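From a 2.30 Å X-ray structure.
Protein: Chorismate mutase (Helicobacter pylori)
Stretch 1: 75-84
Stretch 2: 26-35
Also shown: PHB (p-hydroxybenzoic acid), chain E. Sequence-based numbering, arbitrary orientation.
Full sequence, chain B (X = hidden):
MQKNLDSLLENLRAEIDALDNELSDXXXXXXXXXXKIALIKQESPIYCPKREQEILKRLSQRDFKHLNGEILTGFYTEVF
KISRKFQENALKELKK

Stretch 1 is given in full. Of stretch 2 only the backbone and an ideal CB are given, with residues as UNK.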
# COMPACT_ATOMS: atom_id res chain seq x y z
N PHE B 75 7.15 2.06 0.11
CA PHE B 75 5.88 1.43 -0.13
C PHE B 75 6.00 0.10 -0.93
O PHE B 75 5.50 -0.95 -0.50
CB PHE B 75 4.96 2.39 -0.87
CG PHE B 75 3.53 1.91 -0.96
CD1 PHE B 75 2.77 1.75 0.18
CD2 PHE B 75 2.96 1.63 -2.19
CE1 PHE B 75 1.44 1.33 0.11
CE2 PHE B 75 1.65 1.20 -2.27
CZ PHE B 75 0.88 1.05 -1.12
N TYR B 76 6.64 0.16 -2.09
CA TYR B 76 6.65 -0.99 -2.98
C TYR B 76 7.62 -2.05 -2.57
O TYR B 76 7.43 -3.18 -2.93
CB TYR B 76 6.82 -0.58 -4.45
CG TYR B 76 5.47 -0.32 -5.09
CD1 TYR B 76 4.68 -1.38 -5.52
CD2 TYR B 76 4.95 0.97 -5.17
CE1 TYR B 76 3.44 -1.16 -6.07
CE2 TYR B 76 3.71 1.19 -5.72
CZ TYR B 76 2.97 0.12 -6.16
OH TYR B 76 1.73 0.34 -6.70
N THR B 77 8.64 -1.71 -1.80
CA THR B 77 9.52 -2.74 -1.26
C THR B 77 8.67 -3.74 -0.49
O THR B 77 8.79 -4.95 -0.66
CB THR B 77 10.65 -2.19 -0.37
OG1 THR B 77 11.59 -1.42 -1.16
CG2 THR B 77 11.42 -3.37 0.28
N GLU B 78 7.75 -3.21 0.31
CA GLU B 78 6.87 -4.03 1.12
C GLU B 78 5.84 -4.76 0.25
O GLU B 78 5.64 -5.99 0.41
CB GLU B 78 6.17 -3.16 2.15
CG GLU B 78 5.23 -3.90 3.08
CD GLU B 78 5.92 -4.98 3.91
OE1 GLU B 78 5.20 -5.87 4.40
OE2 GLU B 78 7.16 -4.93 4.08
N VAL B 79 5.21 -4.02 -0.65
CA VAL B 79 4.31 -4.61 -1.63
C VAL B 79 4.92 -5.77 -2.43
O VAL B 79 4.27 -6.81 -2.62
CB VAL B 79 3.76 -3.55 -2.60
CG1 VAL B 79 2.94 -4.20 -3.70
CG2 VAL B 79 2.88 -2.58 -1.84
N PHE B 80 6.15 -5.59 -2.91
CA PHE B 80 6.83 -6.64 -3.67
C PHE B 80 7.20 -7.81 -2.76
O PHE B 80 7.06 -8.96 -3.18
CB PHE B 80 8.12 -6.13 -4.36
CG PHE B 80 7.90 -5.10 -5.46
CD1 PHE B 80 6.82 -5.15 -6.30
CD2 PHE B 80 8.79 -4.07 -5.62
CE1 PHE B 80 6.64 -4.21 -7.28
CE2 PHE B 80 8.62 -3.13 -6.60
CZ PHE B 80 7.54 -3.19 -7.43
N LYS B 81 7.66 -7.54 -1.53
CA LYS B 81 7.82 -8.60 -0.51
C LYS B 81 6.54 -9.38 -0.26
O LYS B 81 6.55 -10.60 -0.27
CB LYS B 81 8.35 -8.07 0.83
CG LYS B 81 9.84 -7.81 0.77
CD LYS B 81 10.45 -7.52 2.13
CE LYS B 81 11.88 -6.98 1.98
NZ LYS B 81 12.17 -5.92 2.99
N ILE B 82 5.45 -8.67 -0.00
CA ILE B 82 4.19 -9.33 0.22
C ILE B 82 3.79 -10.21 -0.98
O ILE B 82 3.44 -11.36 -0.83
CB ILE B 82 3.07 -8.34 0.46
CG1 ILE B 82 3.16 -7.75 1.87
CG2 ILE B 82 1.72 -9.02 0.27
CD1 ILE B 82 2.28 -6.53 2.02
N SER B 83 3.85 -9.62 -2.17
CA SER B 83 3.54 -10.33 -3.41
C SER B 83 4.43 -11.55 -3.69
O SER B 83 3.93 -12.60 -4.11
CB SER B 83 3.59 -9.35 -4.58
OG SER B 83 3.24 -9.98 -5.80
N ARG B 84 5.74 -11.40 -3.46
CA ARG B 84 6.73 -12.46 -3.67
C ARG B 84 6.50 -13.65 -2.75
O ARG B 84 6.42 -14.79 -3.21
CB ARG B 84 8.15 -11.94 -3.41
CG ARG B 84 9.08 -12.01 -4.59
CD ARG B 84 10.49 -11.58 -4.20
NE ARG B 84 10.65 -10.15 -4.42
CZ ARG B 84 11.04 -9.27 -3.49
NH1 ARG B 84 11.36 -9.67 -2.26
NH2 ARG B 84 11.12 -7.98 -3.80
N UNK B 26 -7.71 -3.20 -3.18
CA UNK B 26 -6.81 -3.19 -4.33
C UNK B 26 -5.62 -4.11 -4.12
O UNK B 26 -5.19 -4.76 -5.05
CB UNK B 26 -6.32 -1.77 -4.61
N UNK B 27 -5.11 -4.17 -2.89
CA UNK B 27 -3.98 -5.08 -2.59
C UNK B 27 -4.40 -6.54 -2.71
O UNK B 27 -3.64 -7.37 -3.19
CB UNK B 27 -3.44 -4.82 -1.18
N UNK B 28 -5.61 -6.84 -2.27
CA UNK B 28 -6.18 -8.16 -2.44
C UNK B 28 -6.28 -8.57 -3.91
O UNK B 28 -5.94 -9.69 -4.27
CB UNK B 28 -7.56 -8.21 -1.79
N UNK B 29 -6.73 -7.65 -4.76
CA UNK B 29 -6.84 -7.91 -6.21
C UNK B 29 -5.47 -8.10 -6.82
O UNK B 29 -5.30 -8.86 -7.77
CB UNK B 29 -7.57 -6.77 -6.92
N UNK B 30 -4.48 -7.39 -6.27
CA UNK B 30 -3.11 -7.46 -6.79
C UNK B 30 -2.47 -8.79 -6.47
O UNK B 30 -1.64 -9.30 -7.22
CB UNK B 30 -2.26 -6.33 -6.22
N UNK B 31 -2.88 -9.37 -5.35
CA UNK B 31 -2.46 -10.73 -5.05
C UNK B 31 -3.16 -11.78 -5.92
O UNK B 31 -2.58 -12.80 -6.23
CB UNK B 31 -2.72 -11.03 -3.57
N UNK B 32 -4.41 -11.54 -6.30
CA UNK B 32 -5.10 -12.48 -7.18
C UNK B 32 -4.44 -12.52 -8.56
O UNK B 32 -4.24 -13.60 -9.15
CB UNK B 32 -6.58 -12.10 -7.31
N UNK B 33 -4.06 -11.35 -9.07
CA UNK B 33 -3.30 -11.27 -10.31
C UNK B 33 -1.94 -11.91 -10.19
O UNK B 33 -1.50 -12.60 -11.09
CB UNK B 33 -3.14 -9.81 -10.74
N UNK B 34 -1.27 -11.69 -9.07
CA UNK B 34 0.04 -12.30 -8.84
C UNK B 34 -0.08 -13.82 -8.73
O UNK B 34 0.85 -14.54 -9.04
CB UNK B 34 0.68 -11.73 -7.57
N UNK B 35 -1.22 -14.29 -8.23
CA UNK B 35 -1.48 -15.72 -8.18
C UNK B 35 -1.50 -16.28 -9.61
O UNK B 35 -0.84 -17.29 -9.89
CB UNK B 35 -2.80 -16.01 -7.46
C1' PHB E . 4.35 -7.90 -8.98
O1' PHB E . 4.24 -6.73 -9.39
O2' PHB E . 3.34 -8.59 -8.71
C1 PHB E . 5.72 -8.49 -8.83
C2 PHB E . 5.98 -9.53 -7.93
C3 PHB E . 7.26 -10.06 -7.80
C4 PHB E . 8.30 -9.54 -8.58
C5 PHB E . 8.04 -8.50 -9.48
C6 PHB E . 6.76 -7.98 -9.60
O4 PHB E . 9.56 -10.03 -8.47

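Both stretches are helical throughout. Their axes approach to 10.3 Å and cross at -48°, with N-to-C directions 48° apart. No hydrogen bond joins the two stretches directly; the side chains pack, and both stretches bond to the bound p-hydroxybenzoic acid.

Position 26 lies out of reach of stretch 1. Its helical backbone angles restrict little, and many side chains would do. The residue is Leu 26, which makes no contact here.

Position 27 points its CA-to-CB bond toward stretch 1, but no atom of that stretch lies within 5.5 Å of the ideal CB. The gap calls for a side chain of some length. Val 79 and Ile 82 offer methyl groups on this side, so Leu, Ile or Met would suit. The residue is Leu 27, with chi1 t and chi2 p. CD2 of Leu 27 lies 4.5 Å from CD1 of Ile 82, a loose apolar contact.

Positions 28 and 29 are out of reach. Stretch 1 sets no demand on them, and polar or apolar side chains would both do. They are Asp 28 and Lys 29. Both carboxylate oxygens of Asp 28 are hydrogen-bonded elsewhere in the structure.

Position 30 also points toward stretch 1, again with nothing within 5.5 Å of the ideal CB. Ahead lies a hollow lined by Tyr 76, Val 79, Phe 80 and Ser 83, and beyond it the carboxyl group of the ligand. A short side chain would fall well short of that group. A long one with a positive end, Lys or Arg, fits best; Gln or Met could fill part of the space without bringing the charge. The residue is Arg 30, with chi1, chi2 and chi3 all t, an extended chain. It sits as a knob among those four residues. CG1 of Val 79 lies over one face of the guanidinium, 3.9 Å from NE of Arg 30. The ring of Phe 80 meets NH2 near its own plane, with CE1 of Phe 80 3.9 Å from NH2 of Arg 30. NH2 of Arg 30 donates a hydrogen bond to O1' of PHB at 2.8 Å, pairing opposite charges if the acid is ionised. OG of Ser 83 donates to O2' of PHB at 3.2 Å, so the two helices hold the same carboxyl group.

Position 31 points sideways, yet its CA is 6.2 Å from CA of Ser 83. A branched or flexible apolar side chain could turn into the space beside Ile 82; Leu, Met or Ile are plausible. The residue is Leu 31, chi1 m and chi2 t. CD2 of Leu 31 reaches CG2 of Ile 82 at 4.2 Å and CA of Ser 83 at 4.0 Å.

Stretch 1 sets no demand at 32 or 33, and polar or apolar side chains would both do. They are Glu 32 and Ile 33, without contact here.

Position 34 points toward stretch 1, and its ideal CB is already 3.6 Å from OG of Ser 83. Little room remains in that direction, which favours Ala, Gly or perhaps Ser. The residue is Ala 34, whose single methyl carbon packs beside the Ser 83 hydroxyl.

Position 35 points away and is free of constraint from stretch 1, so many side chains would do. It is Leu 35.

Stretch 2, residues 26-35: LLDKRLEIAL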
# COMPACT_ATOMS: atom_id res chain seq x y z
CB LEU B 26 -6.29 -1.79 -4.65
CG LEU B 26 -7.21 -0.83 -5.39
CD1 LEU B 26 -6.44 0.46 -5.64
CD2 LEU B 26 -7.66 -1.42 -6.70
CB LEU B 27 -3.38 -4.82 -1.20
CG LEU B 27 -2.21 -5.71 -0.84
CD1 LEU B 27 -1.00 -5.36 -1.67
CD2 LEU B 27 -1.87 -5.58 0.62
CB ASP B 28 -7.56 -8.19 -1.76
CG ASP B 28 -7.99 -9.60 -1.38
OD1 ASP B 28 -7.15 -10.35 -0.84
OD2 ASP B 28 -9.17 -9.95 -1.60
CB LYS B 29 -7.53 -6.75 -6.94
CG LYS B 29 -9.05 -6.76 -6.90
CD LYS B 29 -9.65 -5.41 -6.49
CE LYS B 29 -11.05 -5.18 -7.05
NZ LYS B 29 -10.99 -4.83 -8.51
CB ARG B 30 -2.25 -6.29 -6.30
CG ARG B 30 -0.95 -6.11 -7.06
CD ARG B 30 -0.02 -5.18 -6.29
NE ARG B 30 1.00 -4.55 -7.12
CZ ARG B 30 2.08 -5.16 -7.58
NH1 ARG B 30 2.34 -6.43 -7.24
NH2 ARG B 30 2.95 -4.51 -8.34
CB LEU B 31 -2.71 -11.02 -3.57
CG LEU B 31 -1.89 -10.17 -2.63
CD1 LEU B 31 -2.01 -10.76 -1.23
CD2 LEU B 31 -0.44 -10.11 -3.13
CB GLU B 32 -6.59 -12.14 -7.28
CG GLU B 32 -7.32 -12.72 -8.49
CD GLU B 32 -7.63 -14.22 -8.40
OE1 GLU B 32 -7.42 -14.84 -7.31
OE2 GLU B 32 -8.10 -14.77 -9.44
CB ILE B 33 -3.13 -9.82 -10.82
CG1 ILE B 33 -4.48 -9.23 -11.18
CG2 ILE B 33 -2.27 -9.79 -12.08
CD1 ILE B 33 -4.43 -7.75 -11.39
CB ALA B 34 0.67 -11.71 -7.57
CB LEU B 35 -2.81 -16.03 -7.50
CG LEU B 35 -3.14 -17.54 -7.39
CD1 LEU B 35 -2.01 -18.34 -6.76
CD2 LEU B 35 -4.42 -17.73 -6.59
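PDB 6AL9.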